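Putative baseplate protein (Unidentified phage, PDB 2FSD) probably serves as the receptor-binding head of a lactococcal phage, recognising the surface of its Lactococcus lactis host. Local coordinates at residues L39-G44 and S66-N71; V59-G64 and A136-L141; V78-F83 and I118-P123; Q93-G98 and L110-P115; G98-H103 and N129-S134. All blocks are in the same frame, centred on the assembly; numbering follows the deposited sequence.

Contact 1. Residues L39-G44 and S66-N71; sequences LNRASG and SIPVPN
Between Arg-41 and Gly-44 the chain runs at 37° to the course of Ile-67 through Pro-70, and the two segments converge: the CA atoms of Arg-41 and Ile-67 are 9.7 Å apart, those of Gly-44 and Pro-70 only 6.0 Å. Side chains must therefore bridge the wide end, while backbone meets ring at the narrow one. At the wide end Arg-41 reaches across with a chain extended from CG to NE, and its NH1 lies 3.8 Å from CG2 of Ile-67. The CD atom of Pro-68 stands at the edge of the same guanidinium, near its plane. NH1 also donates to Thr-48 O, with weak bonds from NH1 to Gly-46 O and from NH2 to Gly-49 O. At the narrow end the carbonyl O of Gly-44 rests 3.8 Å from CG of Pro-70. Van der Waals contact alone, made by a charged group and a carbonyl as much as by carbon, joins the segments at the surface. Ser-66 and Ile-67 both face Ile-133, a G1 beta bulge where the chain turns a corner. Ile-67 also packs on Leu-51 of strand 50-56, while strand 77-82 lies against both segments, Pro-79 touching Ala-42 and Val-80 touching Val-69.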
# COMPACT_ATOMS: atom_id res chain seq x y z
N LEU A 39 -13.08 -11.09 -6.56
CA LEU A 39 -12.13 -11.47 -7.59
C LEU A 39 -12.12 -12.99 -7.66
O LEU A 39 -12.54 -13.66 -6.71
CB LEU A 39 -10.72 -10.97 -7.28
CG LEU A 39 -10.41 -9.51 -7.59
CD1 LEU A 39 -11.26 -8.59 -6.74
CD2 LEU A 39 -8.92 -9.25 -7.37
N ASN A 40 -11.67 -13.50 -8.80
CA ASN A 40 -11.37 -14.92 -8.96
C ASN A 40 -9.98 -15.16 -8.39
O ASN A 40 -9.04 -14.45 -8.72
CB ASN A 40 -11.43 -15.34 -10.45
CG ASN A 40 -12.78 -14.96 -11.10
OD1 ASN A 40 -13.84 -15.21 -10.53
ND2 ASN A 40 -12.72 -14.33 -12.28
N ARG A 41 -9.87 -16.15 -7.50
CA ARG A 41 -8.59 -16.45 -6.86
C ARG A 41 -7.75 -17.43 -7.68
O ARG A 41 -8.26 -18.44 -8.20
CB ARG A 41 -8.81 -17.01 -5.46
CG ARG A 41 -9.44 -16.02 -4.49
CD ARG A 41 -10.26 -16.76 -3.47
NE ARG A 41 -11.04 -15.87 -2.61
CZ ARG A 41 -10.76 -15.60 -1.33
NH1 ARG A 41 -9.69 -16.11 -0.74
NH2 ARG A 41 -11.57 -14.81 -0.64
N ALA A 42 -6.45 -17.12 -7.74
CA ALA A 42 -5.47 -17.93 -8.48
C ALA A 42 -5.26 -19.25 -7.76
O ALA A 42 -5.63 -19.40 -6.60
CB ALA A 42 -4.14 -17.16 -8.61
N SER A 43 -4.66 -20.22 -8.44
CA SER A 43 -4.40 -21.51 -7.81
C SER A 43 -3.54 -21.39 -6.54
O SER A 43 -2.71 -20.48 -6.41
CB SER A 43 -3.76 -22.49 -8.81
OG SER A 43 -2.90 -21.85 -9.72
N GLY A 44 -3.79 -22.29 -5.60
CA GLY A 44 -3.04 -22.32 -4.35
C GLY A 44 -3.54 -21.33 -3.32
O GLY A 44 -3.14 -21.38 -2.14
N SER A 66 -7.69 -10.98 5.25
CA SER A 66 -7.28 -12.30 5.70
C SER A 66 -7.35 -13.32 4.58
O SER A 66 -8.01 -14.35 4.70
CB SER A 66 -8.10 -12.75 6.91
OG SER A 66 -7.84 -11.94 8.05
N ILE A 67 -6.67 -13.03 3.48
CA ILE A 67 -6.64 -13.94 2.35
C ILE A 67 -5.45 -14.89 2.52
O ILE A 67 -4.31 -14.44 2.53
CB ILE A 67 -6.53 -13.21 1.03
CG1 ILE A 67 -7.74 -12.27 0.87
CG2 ILE A 67 -6.49 -14.22 -0.12
CD1 ILE A 67 -7.51 -11.14 -0.12
N PRO A 68 -5.72 -16.21 2.63
CA PRO A 68 -4.61 -17.15 2.73
C PRO A 68 -3.86 -17.27 1.40
O PRO A 68 -4.46 -17.62 0.39
CB PRO A 68 -5.31 -18.48 3.08
CG PRO A 68 -6.75 -18.13 3.40
CD PRO A 68 -7.02 -16.89 2.65
N VAL A 69 -2.56 -16.98 1.41
CA VAL A 69 -1.72 -17.10 0.20
C VAL A 69 -0.61 -18.19 0.30
O VAL A 69 -0.25 -18.62 1.40
CB VAL A 69 -1.09 -15.73 -0.20
CG1 VAL A 69 -2.20 -14.77 -0.71
CG2 VAL A 69 -0.30 -15.08 0.99
N PRO A 70 -0.11 -18.67 -0.86
CA PRO A 70 1.06 -19.56 -0.88
C PRO A 70 2.34 -18.95 -0.28
O PRO A 70 2.52 -17.71 -0.29
CB PRO A 70 1.28 -19.83 -2.37
CG PRO A 70 -0.02 -19.47 -3.04
CD PRO A 70 -0.68 -18.44 -2.20
N ASN A 71 3.21 -19.82 0.23
CA ASN A 71 4.56 -19.43 0.63
C ASN A 71 5.21 -18.58 -0.45
O ASN A 71 5.18 -18.93 -1.62
CB ASN A 71 5.44 -20.67 0.82
CG ASN A 71 4.88 -21.64 1.83
OD1 ASN A 71 4.11 -21.26 2.70
ND2 ASN A 71 5.26 -22.90 1.71

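Contact 2. Residues V59-G64 and A136-L141; sequences VIYVRG and ALSAPL
The amide N of Val-62 donates to the carbonyl O of Leu-137 over 2.8 Å, and it does so almost straight, with 170° at the hydrogen. The N of Leu-137 answers with a bond to Val-62 O, and the pattern recurs where Ile-60 and Ala-139 exchange a second pair. These four bonds define an antiparallel ladder, the strands running at 169° to each other. Between the hydrogen-bonded pairs the chains close in, so that at Tyr-61 and Ser-138 the CA atoms are 4.3 Å apart. On the buried face Val-62 and Leu-137 run alongside each other in the same direction, and CG2 of the valine meets CD1 of the leucine at 3.4 Å, a tight fit. The leucine CG sits between its backbone N and carbonyl carbon (chi1 58°), which brings the CD1 branch over to the valine. Farther along, CD2 of Leu-141 closes on CB of Ile-60. The other face carries Tyr-61, whose CD1 lies 3.4 Å from CB of Ser-138. Strand 50-56 flanks 59-64 on its far side, strand 94-102 is the next neighbour of 132-140 within the barrel, and Leu-137 and Ser-138 also pair with a strand of the second subunit, carrying the sheet across the interface.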
# COMPACT_ATOMS: atom_id res chain seq x y z
N VAL A 59 -12.91 5.41 -10.64
CA VAL A 59 -11.90 5.01 -9.65
C VAL A 59 -12.20 3.58 -9.18
O VAL A 59 -13.33 3.26 -8.76
CB VAL A 59 -11.92 5.95 -8.42
CG1 VAL A 59 -10.97 5.45 -7.33
CG2 VAL A 59 -11.57 7.39 -8.83
N ILE A 60 -11.18 2.73 -9.25
CA ILE A 60 -11.29 1.37 -8.77
C ILE A 60 -10.73 1.27 -7.35
O ILE A 60 -9.69 1.86 -7.04
CB ILE A 60 -10.59 0.38 -9.74
CG1 ILE A 60 -10.91 -1.07 -9.36
CG2 ILE A 60 -9.07 0.61 -9.78
CD1 ILE A 60 -10.44 -2.10 -10.36
N TYR A 61 -11.45 0.53 -6.50
CA TYR A 61 -11.05 0.23 -5.13
C TYR A 61 -10.91 -1.28 -5.01
O TYR A 61 -11.78 -2.03 -5.45
CB TYR A 61 -12.12 0.70 -4.13
CG TYR A 61 -12.42 2.17 -4.22
CD1 TYR A 61 -11.88 3.06 -3.31
CD2 TYR A 61 -13.24 2.67 -5.22
CE1 TYR A 61 -12.13 4.42 -3.39
CE2 TYR A 61 -13.49 4.03 -5.32
CZ TYR A 61 -12.93 4.90 -4.39
OH TYR A 61 -13.18 6.24 -4.47
N VAL A 62 -9.82 -1.73 -4.40
CA VAL A 62 -9.61 -3.15 -4.17
C VAL A 62 -9.23 -3.34 -2.71
O VAL A 62 -8.43 -2.59 -2.16
CB VAL A 62 -8.51 -3.73 -5.09
CG1 VAL A 62 -8.61 -5.25 -5.16
CG2 VAL A 62 -8.59 -3.14 -6.49
N ARG A 63 -9.82 -4.35 -2.08
CA ARG A 63 -9.46 -4.71 -0.71
C ARG A 63 -9.35 -6.21 -0.51
O ARG A 63 -10.05 -6.99 -1.14
CB ARG A 63 -10.46 -4.13 0.28
CG ARG A 63 -11.90 -4.48 -0.01
CD ARG A 63 -12.76 -4.07 1.17
NE ARG A 63 -14.18 -4.26 0.90
CZ ARG A 63 -15.16 -3.65 1.57
NH1 ARG A 63 -14.89 -2.80 2.55
NH2 ARG A 63 -16.42 -3.88 1.24
N GLY A 64 -8.44 -6.59 0.38
CA GLY A 64 -8.26 -7.96 0.79
C GLY A 64 -8.31 -8.01 2.30
O GLY A 64 -7.77 -7.13 2.98
N ALA A 136 -5.68 -2.61 1.31
CA ALA A 136 -6.67 -1.80 0.61
C ALA A 136 -5.96 -0.82 -0.33
O ALA A 136 -4.94 -0.20 0.02
CB ALA A 136 -7.57 -1.07 1.60
N LEU A 137 -6.49 -0.68 -1.53
CA LEU A 137 -5.91 0.24 -2.48
C LEU A 137 -6.97 0.83 -3.40
O LEU A 137 -8.09 0.33 -3.47
CB LEU A 137 -4.78 -0.42 -3.27
CG LEU A 137 -5.07 -1.69 -4.08
CD1 LEU A 137 -5.85 -1.41 -5.38
CD2 LEU A 137 -3.75 -2.37 -4.39
N SER A 138 -6.60 1.91 -4.07
CA SER A 138 -7.46 2.56 -5.04
C SER A 138 -6.67 3.54 -5.93
O SER A 138 -5.68 4.12 -5.49
CB SER A 138 -8.62 3.28 -4.35
OG SER A 138 -8.17 4.39 -3.61
N ALA A 139 -7.11 3.66 -7.17
CA ALA A 139 -6.60 4.67 -8.09
C ALA A 139 -7.62 4.93 -9.19
O ALA A 139 -8.50 4.09 -9.46
CB ALA A 139 -5.29 4.24 -8.68
N PRO A 140 -7.53 6.10 -9.85
CA PRO A 140 -8.36 6.33 -11.02
C PRO A 140 -8.08 5.33 -12.14
O PRO A 140 -6.94 4.86 -12.29
CB PRO A 140 -7.99 7.76 -11.46
CG PRO A 140 -6.70 8.10 -10.75
CD PRO A 140 -6.66 7.25 -9.52
N LEU A 141 -9.10 4.98 -12.92
CA LEU A 141 -8.88 4.18 -14.12
C LEU A 141 -7.96 4.95 -15.08
O LEU A 141 -7.83 6.17 -14.97
CB LEU A 141 -10.21 3.82 -14.81
CG LEU A 141 -11.12 2.87 -14.01
CD1 LEU A 141 -12.44 2.61 -14.73
CD2 LEU A 141 -10.42 1.57 -13.70

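Contact 3. Residues V78-F83 and I118-P123; sequences VPVGTF and IAVGNP
Val-80 and Gly-81 both face Ile-118, a classic beta bulge, and here the contact is tightest. The carbonyl O of Ile-118 accepts from Val-80 N at 3.0 Å and from Gly-81 N at 3.1 Å, the two donors approaching from the same face of its plane. Gly-81 O takes a return bond from Ile-118 N, which stands above the carbonyl plane rather than on a lone pair. Beyond the bulge, regular antiparallel pairing resumes: Val-78 and Val-120 exchange two nearly straight bonds, of 171° and 168° at the hydrogen. The extra residue turns Val-80 inward: its CG1 is anti to the backbone N (chi1 -173°), which leaves CG2 beside N, slanting across Val-120 to meet CG1 of that residue at 3.6 Å. CB of Val-80 also lies 4.2 Å from CG2 of Ile-118. The Phe-83 ring touches Ile-118 more loosely, coming no nearer than 4.4 Å, from CZ to CG1. The solvent side is the face of Pro-79 and Ala-119, where little surface is buried: Pro-79 is exposed, and its CA meets Ala-119 CB at 4.0 Å. Strand 34-41 runs along the other edge of 78-82, exchanging backbone bonds through Ala-42 and Asn-40. Strand 105-114 borders 118-121, and from across the barrel strand 59-68 sends Val-62 against Ile-118 and Ile-67 against Val-80.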
# COMPACT_ATOMS: atom_id res chain seq x y z
N VAL A 78 3.75 -14.16 -5.86
CA VAL A 78 2.73 -15.18 -5.90
C VAL A 78 1.41 -14.55 -6.36
O VAL A 78 0.97 -13.55 -5.76
CB VAL A 78 2.59 -15.82 -4.51
CG1 VAL A 78 1.31 -16.54 -4.37
CG2 VAL A 78 3.78 -16.77 -4.25
N PRO A 79 0.78 -15.10 -7.42
CA PRO A 79 -0.56 -14.65 -7.82
C PRO A 79 -1.63 -14.88 -6.77
O PRO A 79 -1.59 -15.89 -6.04
CB PRO A 79 -0.87 -15.48 -9.08
CG PRO A 79 0.45 -15.98 -9.55
CD PRO A 79 1.29 -16.15 -8.33
N VAL A 80 -2.56 -13.93 -6.66
CA VAL A 80 -3.61 -14.00 -5.64
C VAL A 80 -4.99 -14.04 -6.29
O VAL A 80 -5.75 -14.98 -6.08
CB VAL A 80 -3.53 -12.81 -4.64
CG1 VAL A 80 -4.53 -12.99 -3.48
CG2 VAL A 80 -2.10 -12.68 -4.11
N GLY A 81 -5.31 -13.02 -7.08
CA GLY A 81 -6.61 -12.97 -7.76
C GLY A 81 -6.58 -12.29 -9.11
O GLY A 81 -5.57 -11.72 -9.50
N THR A 82 -7.69 -12.41 -9.84
CA THR A 82 -7.84 -11.72 -11.12
C THR A 82 -9.19 -10.98 -11.16
O THR A 82 -10.17 -11.38 -10.50
CB THR A 82 -7.76 -12.70 -12.35
OG1 THR A 82 -8.69 -13.77 -12.19
CG2 THR A 82 -6.36 -13.28 -12.51
N PHE A 83 -9.25 -9.90 -11.94
CA PHE A 83 -10.51 -9.15 -12.06
C PHE A 83 -11.46 -9.84 -13.05
O PHE A 83 -11.03 -10.27 -14.13
CB PHE A 83 -10.25 -7.72 -12.49
CG PHE A 83 -9.41 -6.94 -11.51
CD1 PHE A 83 -9.96 -6.47 -10.33
CD2 PHE A 83 -8.05 -6.70 -11.77
CE1 PHE A 83 -9.19 -5.77 -9.41
CE2 PHE A 83 -7.27 -5.98 -10.86
CZ PHE A 83 -7.84 -5.52 -9.68
N ILE A 118 -4.27 -9.07 -8.82
CA ILE A 118 -3.56 -8.83 -7.57
C ILE A 118 -2.58 -9.97 -7.37
O ILE A 118 -2.89 -11.13 -7.61
CB ILE A 118 -4.54 -8.76 -6.35
CG1 ILE A 118 -5.53 -7.58 -6.49
CG2 ILE A 118 -3.76 -8.67 -5.01
CD1 ILE A 118 -4.91 -6.22 -6.33
N ALA A 119 -1.37 -9.63 -6.96
CA ALA A 119 -0.33 -10.61 -6.65
C ALA A 119 0.44 -10.09 -5.44
O ALA A 119 0.42 -8.89 -5.14
CB ALA A 119 0.59 -10.82 -7.85
N VAL A 120 1.10 -10.99 -4.72
CA VAL A 120 1.73 -10.60 -3.46
C VAL A 120 3.24 -10.88 -3.46
O VAL A 120 3.68 -11.93 -3.90
CB VAL A 120 0.96 -11.21 -2.24
CG1 VAL A 120 0.97 -12.73 -2.26
CG2 VAL A 120 1.50 -10.66 -0.93
N GLY A 121 4.01 -9.90 -2.98
CA GLY A 121 5.46 -9.98 -2.91
C GLY A 121 5.99 -9.96 -1.49
O GLY A 121 5.30 -9.52 -0.57
N ASN A 122 7.21 -10.47 -1.32
CA ASN A 122 7.86 -10.56 -0.02
C ASN A 122 9.10 -9.68 0.07
O ASN A 122 10.17 -10.05 -0.45
CB ASN A 122 8.25 -12.00 0.29
CG ASN A 122 8.82 -12.16 1.67
OD1 ASN A 122 8.94 -11.18 2.41
ND2 ASN A 122 9.19 -13.38 2.03
N PRO A 123 8.98 -8.51 0.75
CA PRO A 123 10.09 -7.58 0.90
C PRO A 123 11.01 -7.93 2.07
O PRO A 123 11.99 -7.22 2.32
CB PRO A 123 9.39 -6.25 1.14
CG PRO A 123 8.16 -6.62 1.88
CD PRO A 123 7.77 -8.02 1.44

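Contact 4. Residues Q93-G98 and L110-P115; sequences QFDSSG and LINMSP
Ser-96 and Ile-111 exchange two backbone bonds in this hairpin ladder: Ile-111 N donates to Ser-96 O at 2.6 Å, nearly straight at 174°, and Ser-96 N returns a bond to Ile-111 O. Two residues on, Phe-94 and Met-113 exchange a longer pair, 3.2 Å from Phe-94 N to Met-113 O. On the inner face CG of Met-113 sits over one face of the Phe-94 ring, offset toward its rim. CG1 of Ile-111 leans on the backbone at Ser-97 and on the N of Gly-98. The outer face is mixed: Leu-110 CD2 lies against the Asp-95 carboxylate, and the rest is polar. Asp-95 OD1 and Asn-112 ND2 stand 3.4 Å apart at an angle too poor for a hydrogen bond, carboxylate and amide turned 58° against each other. The bent chain of Gln-93, with CG anti to its N (chi1 160°) and a turn at chi2, folds its amide back over the strand, where OE1 comes 3.3 Å from CB of Ser-114. In the next shell, Leu-137 of strand 132-140 packs on Ser-96 and Ile-111, while strand 117-121 flanks 110-114 and sets Ile-118 against Met-113. The Phe-94 ring stacks on Phe-94 of the second subunit, and Ser-97 OG bonds to Ala-136 N there, so strand 94-102 lies at the interface with the second subunit, beside strand 105-114.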
# COMPACT_ATOMS: atom_id res chain seq x y z
N GLN A 93 -1.45 0.37 -12.77
CA GLN A 93 -0.38 -0.46 -12.23
C GLN A 93 0.37 0.28 -11.13
O GLN A 93 0.87 1.39 -11.35
CB GLN A 93 0.63 -0.87 -13.31
CG GLN A 93 2.03 -1.32 -12.75
CD GLN A 93 2.06 -2.77 -12.25
OE1 GLN A 93 1.95 -3.69 -13.04
NE2 GLN A 93 2.22 -2.96 -10.93
N PHE A 94 0.48 -0.36 -9.96
CA PHE A 94 1.39 0.11 -8.92
C PHE A 94 1.58 -0.97 -7.86
O PHE A 94 0.76 -1.87 -7.72
CB PHE A 94 0.88 1.42 -8.28
CG PHE A 94 -0.51 1.34 -7.72
CD1 PHE A 94 -0.72 0.90 -6.42
CD2 PHE A 94 -1.61 1.72 -8.50
CE1 PHE A 94 -2.01 0.84 -5.89
CE2 PHE A 94 -2.89 1.64 -7.98
CZ PHE A 94 -3.10 1.21 -6.67
N ASP A 95 2.70 -0.88 -7.14
CA ASP A 95 2.94 -1.71 -5.98
C ASP A 95 2.67 -0.88 -4.72
O ASP A 95 3.12 0.26 -4.61
CB ASP A 95 4.38 -2.25 -5.97
CG ASP A 95 4.65 -3.31 -7.05
OD1 ASP A 95 3.71 -3.79 -7.73
OD2 ASP A 95 5.83 -3.66 -7.22
N SER A 96 1.91 -1.45 -3.79
CA SER A 96 1.69 -0.83 -2.48
C SER A 96 1.97 -1.82 -1.35
O SER A 96 2.40 -2.95 -1.61
CB SER A 96 0.28 -0.23 -2.38
OG SER A 96 -0.77 -1.15 -2.64
N SER A 97 1.78 -1.38 -0.12
CA SER A 97 1.94 -2.21 1.06
C SER A 97 0.65 -2.89 1.48
O SER A 97 -0.45 -2.38 1.28
CB SER A 97 2.42 -1.36 2.24
OG SER A 97 3.65 -0.74 1.96
N GLY A 98 0.82 -4.07 2.07
CA GLY A 98 -0.23 -4.75 2.81
C GLY A 98 0.43 -5.38 4.01
O GLY A 98 1.55 -5.00 4.40
N LEU A 110 4.18 -6.82 0.12
CA LEU A 110 4.05 -5.96 -1.03
C LEU A 110 2.83 -6.42 -1.82
O LEU A 110 2.63 -7.62 -2.01
CB LEU A 110 5.32 -6.05 -1.90
CG LEU A 110 5.33 -5.30 -3.24
CD1 LEU A 110 6.72 -4.79 -3.55
CD2 LEU A 110 4.82 -6.18 -4.38
N ILE A 111 2.01 -5.46 -2.27
CA ILE A 111 0.82 -5.74 -3.08
C ILE A 111 1.03 -5.26 -4.51
O ILE A 111 1.24 -4.08 -4.76
CB ILE A 111 -0.43 -5.05 -2.52
CG1 ILE A 111 -0.66 -5.45 -1.05
CG2 ILE A 111 -1.65 -5.39 -3.39
CD1 ILE A 111 -1.07 -6.93 -0.83
N ASN A 112 0.96 -6.20 -5.45
CA ASN A 112 1.13 -5.91 -6.88
C ASN A 112 -0.24 -5.74 -7.58
O ASN A 112 -1.04 -6.68 -7.64
CB ASN A 112 1.95 -7.05 -7.51
CG ASN A 112 2.42 -6.74 -8.92
OD1 ASN A 112 1.62 -6.37 -9.79
ND2 ASN A 112 3.71 -6.89 -9.15
N MET A 113 -0.50 -4.53 -8.08
CA MET A 113 -1.75 -4.21 -8.78
C MET A 113 -1.44 -3.98 -10.26
O MET A 113 -0.46 -3.32 -10.60
CB MET A 113 -2.40 -2.96 -8.17
CG MET A 113 -3.57 -2.39 -8.96
SD MET A 113 -5.05 -3.44 -9.04
CE MET A 113 -6.00 -2.55 -10.27
N SER A 114 -2.26 -4.57 -11.14
CA SER A 114 -2.14 -4.40 -12.59
C SER A 114 -3.45 -4.80 -13.27
O SER A 114 -4.39 -5.25 -12.60
CB SER A 114 -0.97 -5.22 -13.13
OG SER A 114 -1.13 -6.60 -12.87
N PRO A 115 -3.55 -4.57 -14.60
CA PRO A 115 -4.58 -5.25 -15.39
C PRO A 115 -4.65 -6.76 -15.13
O PRO A 115 -5.72 -7.35 -15.21
CB PRO A 115 -4.15 -4.96 -16.83
CG PRO A 115 -3.50 -3.63 -16.74
CD PRO A 115 -2.76 -3.63 -15.42

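Contact 5. Residues G98-H103 and N129-S134; sequences GTFYSH and NGKTIS
This is an antiparallel strand pairing toward one end of the barrel, where the end of strand 94-102 meets the start of strand 132-140, the two running at 149° to each other. Thr-99 N donates to Ser-134 O at 3.0 Å, whereas the return bond from Ser-134 N is weak. At the next hydrogen-bonded pair, Thr-132 N binds Tyr-101 O, also at 3.0 Å. A water reinforces the ladder between these rungs: it donates to Thr-132 O and lies 2.9 Å from Thr-99 OG1. The pairing illustrates how a beta barrel sorts its chemistry by face, since side chains alternate along each strand. Phe-100 and Ile-133 point inward side by side, CD1 of the ring 3.7 Å from CG2 of the isoleucine, and both also pack on Val-120 of strand 117-121. Tyr-101 and Thr-132 point outward together, and there Thr-132 OG1 lies at the ring edge, in plane, 3.5 Å from CD2. Lys-131 ties this end of the pairing together with one long side chain. Its CB lies 3.6 Å from CD1 of Phe-100, the aliphatic part crossing the phenylalanine at about a right angle. A bend at chi2 (-60°) then carries the chain on toward Ser-102, where NZ donates to OG at 2.9 Å. Next to it, CB of Ser-102 also touches the carbonyl O of Gly-130, and from the far side strand 59-68 bonds to strand 132-140 through Ile-67 and Ile-133.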
# COMPACT_ATOMS: atom_id res chain seq x y z
N GLY A 98 0.82 -4.07 2.07
CA GLY A 98 -0.23 -4.75 2.81
C GLY A 98 0.43 -5.38 4.01
O GLY A 98 1.55 -5.00 4.40
N THR A 99 -0.24 -6.36 4.61
CA THR A 99 0.36 -7.13 5.69
C THR A 99 0.34 -8.63 5.39
O THR A 99 -0.53 -9.11 4.66
CB THR A 99 -0.35 -6.84 7.02
OG1 THR A 99 -1.76 -7.01 6.86
CG2 THR A 99 -0.03 -5.43 7.49
N PHE A 100 1.36 -9.34 5.89
CA PHE A 100 1.28 -10.79 6.08
C PHE A 100 0.89 -11.01 7.53
O PHE A 100 1.18 -10.17 8.40
CB PHE A 100 2.63 -11.49 5.84
CG PHE A 100 3.09 -11.51 4.41
CD1 PHE A 100 2.46 -12.30 3.46
CD2 PHE A 100 4.20 -10.77 4.02
CE1 PHE A 100 2.91 -12.33 2.14
CE2 PHE A 100 4.66 -10.80 2.70
CZ PHE A 100 4.01 -11.58 1.76
N TYR A 101 0.26 -12.14 7.80
CA TYR A 101 -0.16 -12.48 9.14
C TYR A 101 -0.20 -13.99 9.39
O TYR A 101 -0.82 -14.73 8.65
CB TYR A 101 -1.56 -11.92 9.42
CG TYR A 101 -2.06 -12.40 10.76
CD1 TYR A 101 -1.61 -11.80 11.93
CD2 TYR A 101 -2.91 -13.50 10.86
CE1 TYR A 101 -2.03 -12.24 13.15
CE2 TYR A 101 -3.33 -13.96 12.09
CZ TYR A 101 -2.89 -13.32 13.23
OH TYR A 101 -3.29 -13.75 14.48
N SER A 102 0.43 -14.42 10.48
CA SER A 102 0.18 -15.74 11.06
C SER A 102 0.57 -15.70 12.53
O SER A 102 1.42 -14.89 12.92
CB SER A 102 0.99 -16.84 10.35
OG SER A 102 2.34 -16.82 10.77
N HIS A 103 -0.06 -16.55 13.33
CA HIS A 103 0.31 -16.74 14.74
C HIS A 103 0.53 -15.42 15.49
O HIS A 103 1.53 -15.25 16.17
CB HIS A 103 1.57 -17.62 14.84
CG HIS A 103 1.39 -18.98 14.24
ND1 HIS A 103 2.35 -19.57 13.43
CD2 HIS A 103 0.36 -19.87 14.31
CE1 HIS A 103 1.92 -20.76 13.04
NE2 HIS A 103 0.72 -20.96 13.56
N ASN A 129 5.50 -17.65 5.07
CA ASN A 129 4.88 -18.97 4.96
C ASN A 129 3.63 -19.04 5.82
O ASN A 129 3.62 -18.56 6.94
CB ASN A 129 5.84 -20.07 5.46
CG ASN A 129 7.17 -20.12 4.72
OD1 ASN A 129 8.18 -20.49 5.31
ND2 ASN A 129 7.18 -19.79 3.44
N GLY A 130 2.58 -19.69 5.33
CA GLY A 130 1.36 -19.87 6.12
C GLY A 130 0.68 -18.55 6.45
O GLY A 130 0.02 -18.43 7.49
N LYS A 131 0.82 -17.57 5.57
CA LYS A 131 0.34 -16.22 5.84
C LYS A 131 -1.04 -15.96 5.22
O LYS A 131 -1.41 -16.59 4.22
CB LYS A 131 1.35 -15.19 5.35
CG LYS A 131 2.79 -15.35 5.94
CD LYS A 131 2.82 -15.24 7.45
CE LYS A 131 4.19 -15.41 8.02
NZ LYS A 131 4.23 -15.07 9.49
N THR A 132 -1.81 -15.08 5.86
CA THR A 132 -3.00 -14.47 5.26
C THR A 132 -2.62 -13.03 4.97
O THR A 132 -1.84 -12.44 5.71
CB THR A 132 -4.24 -14.47 6.22
OG1 THR A 132 -3.88 -13.90 7.49
CG2 THR A 132 -4.79 -15.86 6.43
N ILE A 133 -3.17 -12.46 3.90
CA ILE A 133 -2.91 -11.04 3.59
C ILE A 133 -4.16 -10.13 3.68
O ILE A 133 -5.27 -10.54 3.35
CB ILE A 133 -2.21 -10.86 2.19
CG1 ILE A 133 -3.11 -11.34 1.05
CG2 ILE A 133 -0.88 -11.59 2.17
CD1 ILE A 133 -2.64 -10.92 -0.32
N SER A 134 -3.92 -8.92 4.16
CA SER A 134 -4.90 -7.86 4.19
C SER A 134 -4.30 -6.60 3.55
O SER A 134 -3.11 -6.30 3.72
CB SER A 134 -5.34 -7.54 5.63
OG SER A 134 -6.05 -8.63 6.23
O HOH W 1 -2.50 -9.79 7.27

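Overall arrangement
All five contacts belong to one closed antiparallel barrel, yet their chemistry varies with position. Contacts 2, 3, 4 and 5 are backbone ladders between neighbouring strands, with largely apolar side chains inside and a mixture outside, most polar in contacts 4 and 5; contact 1 is a surface contact without such a ladder. Contacts 2 and 5 share strand 132-140, contacts 4 and 5 share strand 94-102 and meet at Gly-98, and contacts 1 and 2 use opposite ends of strand 59-68. Contact 3, its centre about 5 Å from that of the chain, packs inward against contacts 2 and 5 through Phe-83 and Val-120. Contacts 2 and 4 both touch the second subunit, whereas contacts 1 and 3 do not.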